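PDB 4B5C: putative OMPA family lipoprotein from Burkholderia pseudomallei, which probably works in the Tol-Pal system, which helps the outer membrane invaginate during cell division and maintains its integrity. Local coordinates for residues R32-D37 / A49-H54; F36-Y41 / N71-G76; A95-G100 / A104-V109. One frame throughout, in Å; residues are numbered along the deposited sequence.

In the fold
All three contacts tie elements of one OmpA-like domain together, but their chemistry follows their position. Contact 1 is partly buried and lays helix 48-60 against the outermost strand 33-35. Contact 3, the most buried, packs helix 78-98 on strand 106-112, the second strand of the beta-alpha-beta unit, with leucine, serine and methionine. L51 CD1 of contact 1 lies 3.6 Å from A95 CB, so helices 48-60 and 78-98 pack on each other while both contacts reach the same sheet. Contact 2 is partly buried and peripheral, its centre about 13 Å from that of the chain and F38 exposed; it joins two irregular loops through charge, an aromatic ring and a bound acetate.

Contact 1. Residues R32-D37 / A49-H54; sequences RSVYFD and ALLQQH
R32 and H54 meet at about a right angle: the guanidinium and imidazole planes are 89° apart, yet the touching is done by the aliphatic part of the arginine. Its CG lies 3.8 Å from CE1 of H54. The arginine chain runs extended from CG to NE and carries its charged end past the ring, and NE of R32 stays 5.1 Å from NE2 of H54. That NE is bonded to the carbonyl O of L29, while the imidazole has partners of its own, NE2 at the carbonyl O of K31 and ND1 at the hydroxyl of Y136. With both nitrogens engaged, the rotation of the ring is probably well fixed. In H54 the first torsion (chi1 -81°) keeps CG beside the backbone N, which brings the ring edge to the carbonyl O of L50, one helical turn back and in the ring plane.

One turn earlier on the helix, L50 points at the strand. Its CD1 comes to 3.8 Å from the backbone O of S33, a van der Waals contact of a methyl with a carbonyl oxygen, while the S33 side chain leaves on the other side to bond D133. The third touch is looser: CG2 of V34 and CD2 of L51 are 4.5 Å apart. Between residues 32-37 and 49-54, which bury 195 Å² in total, there is only packing; the polar tie is made just outside, from H54 to K31.

Strand 33-35 is outermost in the mixed sheet and pairs with 131-136 through the backbones of R32 and V34; H54 rests on L134 of that same strand, and L51 reaches V92 and A95 of helix 78-98, so helix 48-60 is packed against sheet and helix together.

Contact 2. Residues F36-Y41 / N71-G76; sequences FDFDSY and NTDERG. With ACT (acetate ion), chain D.
D73 OD2, lying near the plane of the F38 ring at its edge, is gripped by two arginines: NH2 of R75 at 2.9 Å and, from outside the segments, NH1 of R130. The other oxygen, OD1, accepts the backbone N of R75 at 3.0 Å, which makes an Asx turn. The R75 bond to OD2 is nearly straight and stays in the guanidinium plane, but it reaches OD2 from above the carboxylate, 50° out of its plane. Two positive partners would be expected to favour the ionised acid.

So held, the guanidinium offers one face to F38. CD1 of the ring stands 3.1 Å from NH2 of R75, offset toward the rim of the group, with the two planes inclined at 54°. F38 belongs to a type II beta turn, D37 to S40, closed by S40 N to D37 O; with CG anti to the backbone N (chi1 178°), its ring is carried out to R75.

An acetate, probably from the crystallisation liquor, bridges the two loops. As in other OmpA-like domains, these loops probably border the peptidoglycan-binding site, and a carboxylate held here is consistent with that. The R88 side chain gives it one bond, and the loops add two from backbone amides: N of D39 to acetate O at 2.9 Å, and N of D73 to OXT at 2.8 Å.

Contact 3. Residues A95-G100 / A104-V109; sequences ALSLLG and AQMEAV
This is a buried methionine contact inside a beta-alpha-beta unit, where the last turn of helix 78-98 packs on the start of strand 106-112. Strand 66-71 is the first arm of the unit and runs parallel to 106-112, and the helix crosses from one to the other. The evidence is that three residues, L96, S97 and M106, account for the whole interface of 122 Å², and that no hydrogen bond spans it. The backbones stay well apart, with CA of L96 and CA of M106, the nearest pair, separated by 8.8 Å.

M106 bridges that distance. Its CB points at the helix, the chain is extended about the CB-CG bond (chi2 180°), and a bend at the last torsion, chi3 -58°, turns the methyl group toward S97. The sulfur settles against L96, 3.4 Å from its CB and 3.6 Å from its CD1, so it lies along the leucine flank, and the two side chains run at a slant to each other. L96 in turn reaches I66 and I68 of the first strand and A55 of helix 48-60, which places the sulfur contact in the core between helices and sheet, with S97 at its more exposed side.

Just beyond, the helix stops at G100 in a Schellman motif: phi is positive, 105°, and one of the two bonds back into the last turn runs from its N to O of S97, 2.9 Å. The short connection then leads to the strand, and V101 within it packs on both L96 and M106. S97 OG is bonded to the carbonyl O of R93 in its own helix, and the methyl CE of M106 lies 3.3 Å from that same OG.

Contact 1. Residues R32-D37 / A49-H54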
loop_
_atom_site.group_PDB
_atom_site.type_symbol
_atom_site.label_atom_id
_atom_site.label_comp_id
_atom_site.label_asym_id
_atom_site.label_seq_id
_atom_site.Cartn_x
_atom_site.Cartn_y
_atom_site.Cartn_z
ATOM N N ARG A 32 -1.038 5.456 -6.114
ATOM C CA ARG A 32 -0.159 4.506 -5.442
ATOM C C ARG A 32 -0.567 4.214 -3.998
ATOM O O ARG A 32 0.281 3.898 -3.162
ATOM C CB ARG A 32 1.281 5.015 -5.484
ATOM C CG ARG A 32 1.752 5.382 -6.880
ATOM C CD ARG A 32 3.144 5.983 -6.843
ATOM N NE ARG A 32 3.588 6.399 -8.168
ATOM C CZ ARG A 32 4.771 6.951 -8.414
ATOM N NH1 ARG A 32 5.631 7.150 -7.421
ATOM N NH2 ARG A 32 5.097 7.302 -9.651
ATOM N N SER A 33 -1.860 4.309 -3.708
ATOM C CA SER A 33 -2.353 4.029 -2.362
ATOM C C SER A 33 -3.565 3.110 -2.355
ATOM O O SER A 33 -4.504 3.291 -3.132
ATOM C CB SER A 33 -2.677 5.326 -1.618
ATOM O OG SER A 33 -1.497 6.057 -1.341
ATOM N N VAL A 34 -3.530 2.119 -1.470
ATOM C CA VAL A 34 -4.654 1.214 -1.267
ATOM C C VAL A 34 -5.232 1.439 0.125
ATOM O O VAL A 34 -4.511 1.370 1.127
ATOM C CB VAL A 34 -4.229 -0.263 -1.407
ATOM C CG1 VAL A 34 -5.430 -1.178 -1.247
ATOM C CG2 VAL A 34 -3.551 -0.497 -2.752
ATOM N N TYR A 35 -6.533 1.712 0.181
ATOM C CA TYR A 35 -7.208 1.993 1.444
ATOM C C TYR A 35 -8.010 0.801 1.944
ATOM O O TYR A 35 -8.488 -0.016 1.156
ATOM C CB TYR A 35 -8.119 3.209 1.299
ATOM C CG TYR A 35 -7.359 4.483 1.040
ATOM C CD1 TYR A 35 -7.008 4.857 -0.250
ATOM C CD2 TYR A 35 -6.980 5.309 2.089
ATOM C CE1 TYR A 35 -6.307 6.020 -0.486
ATOM C CE2 TYR A 35 -6.278 6.473 1.863
ATOM C CZ TYR A 35 -5.945 6.825 0.574
ATOM O OH TYR A 35 -5.247 7.985 0.345
ATOM N N PHE A 36 -8.160 0.716 3.262
ATOM C CA PHE A 36 -8.812 -0.424 3.893
ATOM C C PHE A 36 -9.936 -0.002 4.831
ATOM O O PHE A 36 -10.008 1.152 5.259
ATOM C CB PHE A 36 -7.792 -1.243 4.685
ATOM C CG PHE A 36 -6.698 -1.837 3.845
ATOM C CD1 PHE A 36 -5.549 -1.113 3.567
ATOM C CD2 PHE A 36 -6.810 -3.124 3.347
ATOM C CE1 PHE A 36 -4.535 -1.662 2.802
ATOM C CE2 PHE A 36 -5.800 -3.677 2.581
ATOM C CZ PHE A 36 -4.661 -2.944 2.308
ATOM N N ASP A 37 -10.802 -0.957 5.155
ATOM C CA ASP A 37 -11.857 -0.740 6.134
ATOM C C ASP A 37 -11.313 -0.956 7.542
ATOM O O ASP A 37 -10.236 -1.527 7.714
ATOM C CB ASP A 37 -13.028 -1.687 5.872
ATOM C CG ASP A 37 -13.742 -1.385 4.572
ATOM O OD1 ASP A 37 -13.983 -0.194 4.288
ATOM O OD2 ASP A 37 -14.058 -2.340 3.831
ATOM N N ALA A 49 -7.556 -2.942 -10.751
ATOM C CA ALA A 49 -6.962 -2.244 -11.887
ATOM C C ALA A 49 -5.638 -1.597 -11.496
ATOM O O ALA A 49 -4.647 -1.690 -12.225
ATOM C CB ALA A 49 -7.924 -1.200 -12.430
ATOM N N LEU A 50 -5.629 -0.942 -10.341
ATOM C CA LEU A 50 -4.433 -0.282 -9.838
ATOM C C LEU A 50 -3.295 -1.277 -9.658
ATOM O O LEU A 50 -2.168 -1.028 -10.091
ATOM C CB LEU A 50 -4.732 0.432 -8.516
ATOM C CG LEU A 50 -3.590 1.193 -7.839
ATOM C CD1 LEU A 50 -4.131 2.117 -6.758
ATOM C CD2 LEU A 50 -2.562 0.236 -7.256
ATOM N N LEU A 51 -3.591 -2.401 -9.015
ATOM C CA LEU A 51 -2.581 -3.427 -8.774
ATOM C C LEU A 51 -2.101 -4.070 -10.077
ATOM O O LEU A 51 -0.904 -4.288 -10.270
ATOM C CB LEU A 51 -3.113 -4.491 -7.810
ATOM C CG LEU A 51 -3.433 -4.004 -6.394
ATOM C CD1 LEU A 51 -4.157 -5.080 -5.608
ATOM C CD2 LEU A 51 -2.166 -3.567 -5.670
ATOM N N GLN A 52 -3.039 -4.371 -10.967
ATOM C CA GLN A 52 -2.699 -4.952 -12.260
ATOM C C GLN A 52 -1.740 -4.050 -13.029
ATOM O O GLN A 52 -0.725 -4.512 -13.551
ATOM C CB GLN A 52 -3.964 -5.214 -13.081
ATOM C CG GLN A 52 -4.786 -6.400 -12.590
ATOM C CD GLN A 52 -6.155 -6.458 -13.237
ATOM O OE1 GLN A 52 -6.635 -5.465 -13.785
ATOM N NE2 GLN A 52 -6.794 -7.622 -13.179
ATOM N N GLN A 53 -2.060 -2.760 -13.089
ATOM C CA GLN A 53 -1.230 -1.795 -13.802
ATOM C C GLN A 53 0.182 -1.736 -13.233
ATOM O O GLN A 53 1.162 -1.853 -13.967
ATOM C CB GLN A 53 -1.870 -0.407 -13.769
ATOM C CG GLN A 53 -3.143 -0.307 -14.588
ATOM C CD GLN A 53 -2.913 -0.640 -16.050
ATOM O OE1 GLN A 53 -1.904 -0.245 -16.638
ATOM N NE2 GLN A 53 -3.843 -1.379 -16.644
ATOM N N HIS A 54 0.282 -1.551 -11.921
ATOM C CA HIS A 54 1.578 -1.538 -11.255
ATOM C C HIS A 54 2.311 -2.870 -11.416
ATOM O O HIS A 54 3.538 -2.901 -11.508
ATOM C CB HIS A 54 1.425 -1.187 -9.773
ATOM C CG HIS A 54 1.282 0.280 -9.509
ATOM N ND1 HIS A 54 2.364 1.103 -9.286
ATOM C CD2 HIS A 54 0.185 1.070 -9.431
ATOM C CE1 HIS A 54 1.940 2.339 -9.082
ATOM N NE2 HIS A 54 0.623 2.345 -9.165
#

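Contact 2. Residues F36-Y41 / N71-G76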
loop_
_atom_site.group_PDB
_atom_site.type_symbol
_atom_site.label_atom_id
_atom_site.label_comp_id
_atom_site.label_asym_id
_atom_site.label_seq_id
_atom_site.Cartn_x
_atom_site.Cartn_y
_atom_site.Cartn_z
ATOM N N PHE A 36 -8.160 0.716 3.262
ATOM C CA PHE A 36 -8.812 -0.424 3.893
ATOM C C PHE A 36 -9.936 -0.002 4.831
ATOM O O PHE A 36 -10.008 1.152 5.259
ATOM C CB PHE A 36 -7.792 -1.243 4.685
ATOM C CG PHE A 36 -6.698 -1.837 3.845
ATOM C CD1 PHE A 36 -5.549 -1.113 3.567
ATOM C CD2 PHE A 36 -6.810 -3.124 3.347
ATOM C CE1 PHE A 36 -4.535 -1.662 2.802
ATOM C CE2 PHE A 36 -5.800 -3.677 2.581
ATOM C CZ PHE A 36 -4.661 -2.944 2.308
ATOM N N ASP A 37 -10.802 -0.957 5.155
ATOM C CA ASP A 37 -11.857 -0.740 6.134
ATOM C C ASP A 37 -11.313 -0.956 7.542
ATOM O O ASP A 37 -10.236 -1.527 7.714
ATOM C CB ASP A 37 -13.028 -1.687 5.872
ATOM C CG ASP A 37 -13.742 -1.385 4.572
ATOM O OD1 ASP A 37 -13.983 -0.194 4.288
ATOM O OD2 ASP A 37 -14.058 -2.340 3.831
ATOM N N PHE A 38 -12.057 -0.497 8.543
ATOM C CA PHE A 38 -11.638 -0.613 9.935
ATOM C C PHE A 38 -11.257 -2.044 10.299
ATOM O O PHE A 38 -12.045 -2.973 10.117
ATOM C CB PHE A 38 -12.741 -0.113 10.874
ATOM C CG PHE A 38 -12.398 -0.235 12.336
ATOM C CD1 PHE A 38 -11.543 0.673 12.941
ATOM C CD2 PHE A 38 -12.937 -1.253 13.105
ATOM C CE1 PHE A 38 -11.226 0.564 14.284
ATOM C CE2 PHE A 38 -12.625 -1.368 14.450
ATOM C CZ PHE A 38 -11.768 -0.458 15.041
ATOM N N ASP A 39 -10.041 -2.209 10.811
ATOM C CA ASP A 39 -9.574 -3.503 11.298
ATOM C C ASP A 39 -9.444 -4.539 10.180
ATOM O O ASP A 39 -9.264 -5.724 10.446
ATOM C CB ASP A 39 -10.511 -4.024 12.388
ATOM C CG ASP A 39 -9.802 -4.916 13.389
ATOM O OD1 ASP A 39 -8.588 -4.711 13.619
ATOM O OD2 ASP A 39 -10.461 -5.815 13.953
ATOM N N SER A 40 -9.530 -4.091 8.931
ATOM C CA SER A 40 -9.462 -5.003 7.792
ATOM C C SER A 40 -8.145 -4.874 7.031
ATOM O O SER A 40 -7.582 -3.787 6.927
ATOM C CB SER A 40 -10.632 -4.752 6.840
ATOM O OG SER A 40 -10.512 -5.529 5.659
ATOM N N TYR A 41 -7.662 -5.993 6.498
ATOM C CA TYR A 41 -6.462 -6.001 5.663
ATOM C C TYR A 41 -6.757 -6.664 4.322
ATOM O O TYR A 41 -5.856 -7.153 3.645
ATOM C CB TYR A 41 -5.310 -6.720 6.371
ATOM C CG TYR A 41 -5.711 -8.044 6.985
ATOM C CD1 TYR A 41 -5.657 -9.220 6.249
ATOM C CD2 TYR A 41 -6.150 -8.114 8.300
ATOM C CE1 TYR A 41 -6.026 -10.431 6.806
ATOM C CE2 TYR A 41 -6.523 -9.317 8.868
ATOM C CZ TYR A 41 -6.458 -10.474 8.117
ATOM O OH TYR A 41 -6.829 -11.673 8.681
ATOM N N ASN A 71 -0.202 1.298 6.801
ATOM C CA ASN A 71 -0.522 2.253 7.856
ATOM C C ASN A 71 -1.877 1.957 8.485
ATOM O O ASN A 71 -2.685 1.231 7.908
ATOM C CB ASN A 71 -0.499 3.683 7.308
ATOM C CG ASN A 71 0.848 4.062 6.727
ATOM O OD1 ASN A 71 1.675 4.674 7.401
ATOM N ND2 ASN A 71 1.078 3.694 5.470
ATOM N N THR A 72 -2.123 2.523 9.665
ATOM C CA THR A 72 -3.389 2.321 10.366
ATOM C C THR A 72 -3.856 3.613 11.035
ATOM O O THR A 72 -3.090 4.575 11.139
ATOM C CB THR A 72 -3.266 1.231 11.442
ATOM O OG1 THR A 72 -2.520 1.735 12.557
ATOM C CG2 THR A 72 -2.562 -0.000 10.884
ATOM N N ASP A 73 -5.108 3.642 11.489
ATOM C CA ASP A 73 -5.591 4.785 12.261
ATOM C C ASP A 73 -5.247 4.602 13.737
ATOM O O ASP A 73 -4.820 3.525 14.154
ATOM C CB ASP A 73 -7.091 5.033 12.045
ATOM C CG ASP A 73 -7.965 3.914 12.588
ATOM O OD1 ASP A 73 -7.756 3.488 13.744
ATOM O OD2 ASP A 73 -8.883 3.479 11.861
ATOM N N GLU A 74 -5.434 5.659 14.518
ATOM C CA GLU A 74 -4.936 5.715 15.892
ATOM C C GLU A 74 -5.552 4.696 16.849
ATOM O O GLU A 74 -4.993 4.420 17.911
ATOM C CB GLU A 74 -5.118 7.125 16.456
ATOM C CG GLU A 74 -6.555 7.624 16.421
ATOM C CD GLU A 74 -6.657 9.105 16.737
ATOM O OE1 GLU A 74 -5.678 9.668 17.274
ATOM O OE2 GLU A 74 -7.709 9.708 16.437
ATOM N N ARG A 75 -6.700 4.138 16.481
ATOM C CA ARG A 75 -7.404 3.217 17.371
ATOM C C ARG A 75 -6.653 1.901 17.583
ATOM O O ARG A 75 -6.248 1.239 16.626
ATOM C CB ARG A 75 -8.826 2.962 16.866
ATOM C CG ARG A 75 -9.738 4.172 17.004
ATOM C CD ARG A 75 -11.062 3.959 16.293
ATOM N NE ARG A 75 -10.899 3.906 14.844
ATOM C CZ ARG A 75 -11.910 3.845 13.984
ATOM N NH1 ARG A 75 -13.160 3.830 14.430
ATOM N NH2 ARG A 75 -11.675 3.800 12.681
ATOM N N GLY A 76 -6.472 1.532 18.849
ATOM C CA GLY A 76 -5.749 0.325 19.210
ATOM C C GLY A 76 -4.325 0.618 19.645
ATOM O O GLY A 76 -3.826 1.728 19.448
HETATM C C ACT D . -7.206 0.432 11.720
HETATM O O ACT D . -8.082 -0.105 11.007
HETATM O OXT ACT D . -6.344 1.109 11.117
HETATM C CH3 ACT D . -7.191 0.274 13.212
#

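Contact 3. Residues A95-G100 / A104-V109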
loop_
_atom_site.group_PDB
_atom_site.type_symbol
_atom_site.label_atom_id
_atom_site.label_comp_id
_atom_site.label_asym_id
_atom_site.label_seq_id
_atom_site.Cartn_x
_atom_site.Cartn_y
_atom_site.Cartn_z
ATOM N N ALA A 95 -0.896 -9.695 -3.638
ATOM C CA ALA A 95 -1.655 -9.356 -4.834
ATOM C C ALA A 95 -0.710 -9.148 -6.015
ATOM O O ALA A 95 -0.965 -9.627 -7.121
ATOM C CB ALA A 95 -2.492 -8.107 -4.596
ATOM N N LEU A 96 0.384 -8.437 -5.767
ATOM C CA LEU A 96 1.383 -8.181 -6.793
ATOM C C LEU A 96 2.149 -9.452 -7.152
ATOM O O LEU A 96 2.478 -9.675 -8.317
ATOM C CB LEU A 96 2.349 -7.078 -6.345
ATOM C CG LEU A 96 1.772 -5.660 -6.288
ATOM C CD1 LEU A 96 2.789 -4.665 -5.741
ATOM C CD2 LEU A 96 1.283 -5.229 -7.664
ATOM N N SER A 97 2.431 -10.280 -6.150
ATOM C CA SER A 97 3.114 -11.552 -6.383
ATOM C C SER A 97 2.261 -12.456 -7.260
ATOM O O SER A 97 2.754 -13.077 -8.205
ATOM C CB SER A 97 3.416 -12.257 -5.060
ATOM O OG SER A 97 4.218 -11.448 -4.217
ATOM N N LEU A 98 0.974 -12.525 -6.936
ATOM C CA LEU A 98 0.032 -13.327 -7.702
ATOM C C LEU A 98 0.002 -12.867 -9.156
ATOM O O LEU A 98 -0.230 -13.665 -10.062
ATOM C CB LEU A 98 -1.367 -13.225 -7.091
ATOM C CG LEU A 98 -2.412 -14.234 -7.566
ATOM C CD1 LEU A 98 -2.047 -15.637 -7.097
ATOM C CD2 LEU A 98 -3.795 -13.846 -7.067
ATOM N N LEU A 99 0.239 -11.578 -9.373
ATOM C CA LEU A 99 0.210 -11.014 -10.718
ATOM C C LEU A 99 1.542 -11.191 -11.445
ATOM O O LEU A 99 1.677 -10.810 -12.607
ATOM C CB LEU A 99 -0.183 -9.539 -10.673
ATOM C CG LEU A 99 -1.644 -9.265 -10.310
ATOM C CD1 LEU A 99 -1.834 -7.832 -9.828
ATOM C CD2 LEU A 99 -2.558 -9.572 -11.489
ATOM N N GLY A 100 2.525 -11.761 -10.755
ATOM C CA GLY A 100 3.782 -12.114 -11.389
ATOM C C GLY A 100 4.952 -11.202 -11.077
ATOM O O GLY A 100 5.975 -11.254 -11.756
ATOM N N ALA A 104 12.115 -10.121 -5.594
ATOM C CA ALA A 104 13.311 -9.308 -5.414
ATOM C C ALA A 104 13.018 -7.819 -5.572
ATOM O O ALA A 104 13.874 -6.978 -5.294
ATOM C CB ALA A 104 14.400 -9.741 -6.391
ATOM N N GLN A 105 11.804 -7.497 -6.008
ATOM C CA GLN A 105 11.425 -6.110 -6.269
ATOM C C GLN A 105 10.566 -5.514 -5.155
ATOM O O GLN A 105 10.364 -4.302 -5.111
ATOM C CB GLN A 105 10.676 -5.993 -7.601
ATOM C CG GLN A 105 11.436 -6.530 -8.809
ATOM C CD GLN A 105 10.664 -6.356 -10.104
ATOM O OE1 GLN A 105 10.183 -7.326 -10.688
ATOM N NE2 GLN A 105 10.542 -5.114 -10.558
ATOM N N MET A 106 10.060 -6.357 -4.259
ATOM C CA MET A 106 9.114 -5.892 -3.245
ATOM C C MET A 106 9.538 -6.188 -1.809
ATOM O O MET A 106 10.094 -7.246 -1.514
ATOM C CB MET A 106 7.724 -6.483 -3.497
ATOM C CG MET A 106 7.151 -6.160 -4.862
ATOM S SD MET A 106 5.521 -6.884 -5.095
ATOM C CE MET A 106 5.885 -8.620 -4.841
ATOM N N GLU A 107 9.272 -5.231 -0.927
ATOM C CA GLU A 107 9.401 -5.433 0.510
ATOM C C GLU A 107 8.210 -4.799 1.212
ATOM O O GLU A 107 7.955 -3.603 1.065
ATOM C CB GLU A 107 10.710 -4.845 1.041
ATOM C CG GLU A 107 11.926 -5.727 0.784
ATOM C CD GLU A 107 11.803 -7.089 1.451
ATOM O OE1 GLU A 107 11.213 -7.160 2.552
ATOM O OE2 GLU A 107 12.284 -8.087 0.872
ATOM N N ALA A 108 7.472 -5.611 1.961
ATOM C CA ALA A 108 6.308 -5.133 2.694
ATOM C C ALA A 108 6.705 -4.713 4.103
ATOM O O ALA A 108 7.206 -5.530 4.880
ATOM C CB ALA A 108 5.231 -6.209 2.740
ATOM N N VAL A 109 6.484 -3.440 4.427
ATOM C CA VAL A 109 6.824 -2.912 5.746
ATOM C C VAL A 109 5.621 -2.233 6.406
ATOM O O VAL A 109 4.673 -1.833 5.727
ATOM C CB VAL A 109 8.004 -1.927 5.678
ATOM C CG1 VAL A 109 9.209 -2.591 5.034
ATOM C CG2 VAL A 109 7.610 -0.672 4.906
#